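Local coordinates for muconate lactonizing enzyme (Corynebacterium glutamicum, PDB 3I4K), which belongs to the enolase superfamily, pairing an N-terminal capping domain with a TIM-barrel-like domain that carries a magnesium ion, at residues 125-130 / 354-359. Numbering follows the deposited sequence.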
loop_
_atom_site.group_PDB
_atom_site.type_symbol
_atom_site.label_atom_id
_atom_site.label_comp_id
_atom_site.label_asym_id
_atom_site.label_seq_id
_atom_site.Cartn_x
_atom_site.Cartn_y
_atom_site.Cartn_z
ATOM N N PRO A 125 -13.413 13.603 -2.598
ATOM C CA PRO A 125 -12.066 14.126 -2.340
ATOM C C PRO A 125 -11.077 13.097 -2.898
ATOM O O PRO A 125 -11.451 11.944 -3.132
ATOM C CB PRO A 125 -11.997 14.175 -0.814
ATOM C CG PRO A 125 -13.437 14.236 -0.383
ATOM C CD PRO A 125 -14.115 13.313 -1.338
ATOM N N VAL A 126 -9.829 13.490 -3.114
ATOM C CA VAL A 126 -8.845 12.539 -3.618
ATOM C C VAL A 126 -8.573 11.438 -2.582
ATOM O O VAL A 126 -8.270 10.300 -2.945
ATOM C CB VAL A 126 -7.523 13.246 -3.973
ATOM C CG1 VAL A 126 -6.363 12.272 -3.875
ATOM C CG2 VAL A 126 -7.607 13.816 -5.391
ATOM N N ARG A 127 -8.695 11.772 -1.300
ATOM C CA ARG A 127 -8.447 10.810 -0.224
ATOM C C ARG A 127 -9.426 9.637 -0.202
ATOM O O ARG A 127 -9.120 8.578 0.341
ATOM C CB ARG A 127 -8.496 11.507 1.133
ATOM C CG ARG A 127 -9.833 12.154 1.416
ATOM C CD ARG A 127 -9.873 12.777 2.783
ATOM N NE ARG A 127 -11.177 13.369 3.048
ATOM C CZ ARG A 127 -11.602 14.503 2.504
ATOM N NH1 ARG A 127 -10.816 15.172 1.670
ATOM N NH2 ARG A 127 -12.816 14.959 2.785
ATOM N N ASP A 128 -10.611 9.826 -0.768
ATOM C CA ASP A 128 -11.589 8.746 -0.792
ATOM C C ASP A 128 -11.192 7.688 -1.821
ATOM O O ASP A 128 -11.852 6.663 -1.952
ATOM C CB ASP A 128 -12.990 9.281 -1.094
ATOM C CG ASP A 128 -13.603 10.016 0.084
ATOM O OD1 ASP A 128 -13.031 9.982 1.200
ATOM O OD2 ASP A 128 -14.672 10.623 -0.108
ATOM N N LEU A 129 -10.121 7.944 -2.564
ATOM C CA LEU A 129 -9.642 6.964 -3.528
ATOM C C LEU A 129 -8.432 6.297 -2.884
ATOM O O LEU A 129 -7.861 5.345 -3.426
ATOM C CB LEU A 129 -9.218 7.632 -4.837
ATOM C CG LEU A 129 -10.281 8.358 -5.666
ATOM C CD1 LEU A 129 -9.677 8.788 -6.992
ATOM C CD2 LEU A 129 -11.463 7.443 -5.900
ATOM N N LEU A 130 -8.071 6.800 -1.704
ATOM C CA LEU A 130 -6.911 6.317 -0.960
ATOM C C LEU A 130 -7.231 5.703 0.406
ATOM O O LEU A 130 -6.359 5.635 1.262
ATOM C CB LEU A 130 -5.920 7.469 -0.761
ATOM C CG LEU A 130 -5.473 8.205 -2.028
ATOM C CD1 LEU A 130 -4.672 9.432 -1.647
ATOM C CD2 LEU A 130 -4.662 7.273 -2.919
ATOM N N ILE A 354 -7.120 19.767 6.407
ATOM C CA ILE A 354 -7.144 19.094 5.121
ATOM C C ILE A 354 -8.188 19.775 4.251
ATOM O O ILE A 354 -9.286 20.082 4.710
ATOM C CB ILE A 354 -7.509 17.588 5.263
ATOM C CG1 ILE A 354 -6.292 16.781 5.737
ATOM C CG2 ILE A 354 -7.979 17.034 3.914
ATOM C CD1 ILE A 354 -5.687 17.246 7.027
ATOM N N PRO A 355 -7.853 20.026 2.980
ATOM C CA PRO A 355 -8.762 20.676 2.032
ATOM C C PRO A 355 -10.025 19.862 1.780
ATOM O O PRO A 355 -9.979 18.803 1.153
ATOM C CB PRO A 355 -7.912 20.804 0.773
ATOM C CG PRO A 355 -6.528 20.918 1.318
ATOM C CD PRO A 355 -6.521 19.854 2.378
ATOM N N GLN A 356 -11.154 20.364 2.269
ATOM C CA GLN A 356 -12.426 19.683 2.074
ATOM C C GLN A 356 -12.945 20.020 0.681
ATOM O O GLN A 356 -12.711 21.117 0.168
ATOM C CB GLN A 356 -13.428 20.127 3.141
ATOM C CG GLN A 356 -13.017 19.755 4.556
ATOM C CD GLN A 356 -12.957 18.253 4.767
ATOM O OE1 GLN A 356 -13.981 17.568 4.730
ATOM N NE2 GLN A 356 -11.752 17.730 4.984
ATOM N N GLY A 357 -13.635 19.070 0.064
ATOM C CA GLY A 357 -14.162 19.299 -1.267
ATOM C C GLY A 357 -13.649 18.279 -2.265
ATOM O O GLY A 357 -12.718 17.528 -1.971
ATOM N N PRO A 358 -14.234 18.242 -3.469
ATOM C CA PRO A 358 -13.843 17.306 -4.525
ATOM C C PRO A 358 -12.378 17.442 -4.938
ATOM O O PRO A 358 -11.733 18.452 -4.645
ATOM C CB PRO A 358 -14.800 17.660 -5.660
ATOM C CG PRO A 358 -14.982 19.135 -5.476
ATOM C CD PRO A 358 -15.187 19.239 -3.984
ATOM N N GLY A 359 -11.867 16.424 -5.627
ATOM C CA GLY A 359 -10.485 16.449 -6.075
ATOM C C GLY A 359 -9.533 16.729 -4.929
ATOM O O GLY A 359 -9.735 16.218 -3.826
#
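Pro125 and Gly359 form a single beta bridge, in which Val126 N donates to Gly359 O at 2.8 Å. The backbone of Gly359 also pairs with Val124. Pro125 CA makes two CA-H...O contacts, one with Gly359 O and one with Gly357 O, so one CA-H is directed at two carbonyls that lie on the same side of it. Just past the bridge, 127-129 closes into a 3-10 turn. Val126 holds CG2 beside its own backbone N (chi1 154°), which places this methyl 3.5 Å from Gly359 C.

From that turn Arg127 extends toward 354-356, its chain extended from CG to NE, and meets it with its guanidinium tip. Pro125 CG lies toward the rim of one guanidinium face. Gln356, bent at chi2 (-64°), crosses the arginine side chain at about a right angle and lays NE2 over the opposite face, the amide and guanidinium planes 39° apart. The same NE2 is tethered by a weak bond to Ile354 O. Arg127 NH1 lies 4.1 Å from Ile354 CG2. Gln316 of helix 308-320 also touches Pro125 and Arg127.

The contact thus ties the loop leading from helix 104-121 to the first barrel strand, 137-144, to the loop between strand 351-353 and helix 366-372, probably near the seam of capping domain and barrel in the enolase-superfamily fold.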